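Local coordinates for CdiA-CT toxin, Conserved domain protein (PDB 4ZQU) that is the C-terminal toxin domain of a contact-dependent growth inhibition system, probably a nuclease of the PD-(D/E)XK type, held in complex with its immunity protein, at residues F68-L73 with T77-M82. Numbering follows the deposited sequence.
Sequences FEKASL and TVNSSM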
ATOM      1  N   PHE A  68       9.143  -5.335  -4.839  1.00 45.31           N
ATOM      2  CA  PHE A  68       7.826  -5.018  -4.306  1.00 45.52           C
ATOM      3  C   PHE A  68       6.722  -5.372  -5.300  1.00 45.50           C
ATOM      4  O   PHE A  68       6.721  -4.898  -6.439  1.00 45.04           O
ATOM      5  CB  PHE A  68       7.747  -3.537  -3.938  1.00 44.69           C
ATOM      6  CG  PHE A  68       6.407  -3.112  -3.417  1.00 43.59           C
ATOM      7  CD1 PHE A  68       6.133  -3.159  -2.063  1.00 43.09           C
ATOM      8  CD2 PHE A  68       5.421  -2.659  -4.280  1.00 41.75           C
ATOM      9  CE1 PHE A  68       4.906  -2.767  -1.581  1.00 42.15           C
ATOM     10  CE2 PHE A  68       4.190  -2.269  -3.802  1.00 40.69           C
ATOM     11  CZ  PHE A  68       3.932  -2.323  -2.450  1.00 41.40           C
ATOM     12  N   GLU A  69       5.781  -6.201  -4.859  1.00 45.31           N
ATOM     13  CA  GLU A  69       4.630  -6.564  -5.678  1.00 45.16           C
ATOM     14  C   GLU A  69       3.363  -5.881  -5.174  1.00 43.48           C
ATOM     15  O   GLU A  69       2.641  -5.241  -5.941  1.00 43.10           O
ATOM     16  CB  GLU A  69       4.433  -8.082  -5.690  1.00 46.77           C
ATOM     17  CG  GLU A  69       3.145  -8.531  -6.375  1.00 47.85           C
ATOM     18  CD  GLU A  69       2.951 -10.034  -6.327  1.00 48.89           C
ATOM     19  OE1 GLU A  69       3.849 -10.730  -5.811  1.00 49.56           O
ATOM     20  OE2 GLU A  69       1.901 -10.519  -6.802  1.00 49.09           O
ATOM     21  N   LYS A  70       3.101  -6.019  -3.879  1.00 42.34           N
ATOM     22  CA  LYS A  70       1.892  -5.477  -3.277  1.00 40.02           C
ATOM     23  C   LYS A  70       2.016  -5.429  -1.759  1.00 39.75           C
ATOM     24  O   LYS A  70       2.587  -6.332  -1.148  1.00 41.09           O
ATOM     25  CB  LYS A  70       0.674  -6.313  -3.690  1.00 39.90           C
ATOM     26  CG  LYS A  70      -0.644  -5.844  -3.097  1.00 40.37           C
ATOM     27  CD  LYS A  70      -1.836  -6.440  -3.836  1.00 41.64           C
ATOM     28  CE  LYS A  70      -1.892  -7.953  -3.699  1.00 41.95           C
ATOM     29  NZ  LYS A  70      -3.145  -8.511  -4.283  1.00 40.37           N
ATOM     30  N   ALA A  71       1.498  -4.361  -1.158  1.00 38.71           N
ATOM     31  CA  ALA A  71       1.426  -4.247   0.296  1.00 37.48           C
ATOM     32  C   ALA A  71       0.104  -3.617   0.706  1.00 37.12           C
ATOM     33  O   ALA A  71      -0.311  -2.605   0.144  1.00 37.10           O
ATOM     34  CB  ALA A  71       2.592  -3.433   0.835  1.00 36.61           C
ATOM     35  N   SER A  72      -0.555  -4.226   1.684  1.00 37.57           N
ATOM     36  CA  SER A  72      -1.826  -3.725   2.191  1.00 36.60           C
ATOM     37  C   SER A  72      -1.813  -3.736   3.712  1.00 37.39           C
ATOM     38  O   SER A  72      -1.801  -4.799   4.336  1.00 37.75           O
ATOM     39  CB  SER A  72      -2.994  -4.562   1.659  1.00 37.70           C
ATOM     40  OG  SER A  72      -4.244  -3.999   2.025  1.00 37.95           O
ATOM     41  N   LEU A  73      -1.810  -2.546   4.304  1.00 36.49           N
ATOM     42  CA  LEU A  73      -1.688  -2.414   5.750  1.00 36.12           C
ATOM     43  C   LEU A  73      -2.171  -1.042   6.211  1.00 35.33           C
ATOM     44  O   LEU A  73      -2.117  -0.076   5.452  1.00 36.47           O
ATOM     45  CB  LEU A  73      -0.238  -2.647   6.180  1.00 34.66           C
ATOM     46  CG  LEU A  73       0.818  -1.720   5.570  1.00 33.02           C
ATOM     47  CD1 LEU A  73       1.339  -0.736   6.609  1.00 33.06           C
ATOM     48  CD2 LEU A  73       1.961  -2.515   4.952  1.00 32.54           C
ATOM     49  N   THR A  77      -3.847   0.269   0.490  1.00 28.29           N
ATOM     50  CA  THR A  77      -3.399  -0.738  -0.469  1.00 28.80           C
ATOM     51  C   THR A  77      -2.566  -0.128  -1.598  1.00 28.19           C
ATOM     52  O   THR A  77      -2.986   0.832  -2.245  1.00 27.36           O
ATOM     53  CB  THR A  77      -4.594  -1.501  -1.085  1.00 30.69           C
ATOM     54  OG1 THR A  77      -5.321  -2.178  -0.050  1.00 30.84           O
ATOM     55  CG2 THR A  77      -4.111  -2.519  -2.111  1.00 32.15           C
ATOM     56  N   VAL A  78      -1.378  -0.686  -1.817  1.00 29.97           N
ATOM     57  CA  VAL A  78      -0.502  -0.276  -2.911  1.00 32.87           C
ATOM     58  C   VAL A  78       0.087  -1.507  -3.595  1.00 34.15           C
ATOM     59  O   VAL A  78       0.542  -2.428  -2.922  1.00 35.67           O
ATOM     60  CB  VAL A  78       0.658   0.631  -2.423  1.00 31.63           C
ATOM     61  CG1 VAL A  78       1.529   1.066  -3.596  1.00 31.77           C
ATOM     62  CG2 VAL A  78       0.127   1.846  -1.674  1.00 29.49           C
ATOM     63  N   ASN A  79       0.068  -1.538  -4.924  1.00 35.03           N
ATOM     64  CA  ASN A  79       0.770  -2.593  -5.647  1.00 38.78           C
ATOM     65  C   ASN A  79       1.660  -2.027  -6.749  1.00 38.05           C
ATOM     66  O   ASN A  79       1.603  -0.836  -7.054  1.00 38.24           O
ATOM     67  CB  ASN A  79      -0.214  -3.628  -6.218  1.00 43.00           C
ATOM     68  CG  ASN A  79      -1.224  -3.031  -7.184  1.00 44.76           C
ATOM     69  OD1 ASN A  79      -0.957  -2.041  -7.861  1.00 46.14           O
ATOM     70  ND2 ASN A  79      -2.397  -3.646  -7.253  1.00 45.29           N
ATOM     71  N   SER A  80       2.474  -2.893  -7.342  1.00 36.77           N
ATOM     72  CA  SER A  80       3.510  -2.466  -8.275  1.00 37.12           C
ATOM     73  C   SER A  80       2.954  -1.886  -9.573  1.00 38.73           C
ATOM     74  O   SER A  80       3.649  -1.152 -10.275  1.00 39.26           O
ATOM     75  CB  SER A  80       4.436  -3.639  -8.592  1.00 37.95           C
ATOM     76  OG  SER A  80       3.694  -4.750  -9.063  1.00 39.09           O
ATOM     77  N   SER A  81       1.705  -2.216  -9.890  1.00 40.11           N
ATOM     78  CA  SER A  81       1.061  -1.708 -11.096  1.00 39.72           C
ATOM     79  C   SER A  81       0.827  -0.203 -11.000  1.00 39.59           C
ATOM     80  O   SER A  81       0.712   0.485 -12.014  1.00 40.30           O
ATOM     81  CB  SER A  81      -0.264  -2.430 -11.343  1.00 41.07           C
ATOM     82  OG  SER A  81      -1.190  -2.164 -10.304  1.00 42.23           O
ATOM     83  N   MET A  82       0.759   0.296  -9.769  1.00 39.12           N
ATOM     84  CA  MET A  82       0.552   1.717  -9.504  1.00 38.13           C
ATOM     85  C   MET A  82       1.856   2.498  -9.603  1.00 37.34           C
ATOM     86  O   MET A  82       1.858   3.693  -9.887  1.00 37.41           O
ATOM     87  CB  MET A  82      -0.053   1.918  -8.114  1.00 37.27           C
ATOM     88  CG  MET A  82      -1.276   1.069  -7.822  1.00 37.78           C
ATOM     89  SD  MET A  82      -1.651   1.017  -6.057  1.00 40.07           S
ATOM     90  CE  MET A  82      -3.084  -0.054  -6.028  1.00 26.00           C
TER
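The two-stranded beta hairpin of the toxin pairs strand 70-73 with strand 76-79; the segments 70-73 and 77-79 run antiparallel, 173° between their directions, with axes 4.7 Å apart. Ala71 and Val78 form the hydrogen-bonded pair: Ala71 N gives a nearly straight bond to Val78 O at 2.8 Å, and Val78 N returns one to Ala71 O at 2.9 Å. On either side of it lie non-hydrogen-bonded pairs, Lys70 with Asn79 and Ser72 with Thr77, whose side chains share one face of the ribbon. There the hydroxyls Ser72 OG and Thr77 OG1 meet at 3.0 Å in a hydrogen bond across the strands. The aliphatic part of Lys70 slants over the base of Asn79, CB to CB 3.8 Å, before a bend at chi3 (64°) carries the ammonium onward to Asp121 and Pro133 O of the CdiI immunity chain. The opposite face carries Ala71 and Val78, which pack on Phe21. Phe68 brings a ring edge up to the Val78 carbonyl, CZ to O 3.4 Å, and CE2 near Val78 CG1, a reach set by chi1 of 178°, which turns the ring away from its own backbone N. Beyond the ladder, Glu69 O accepts Ser80 N at 2.7 Å, the donor standing above the carbonyl plane; Ser80 OG adds a weak bond to the same oxygen. In the turn that follows, Met82 N bonds back to Asn79 O at 3.1 Å. A strand of the immunity chain continues the sheet by antiparallel pairing, an arrangement characteristic of beta-augmentation, here between a toxin hairpin and its immunity protein.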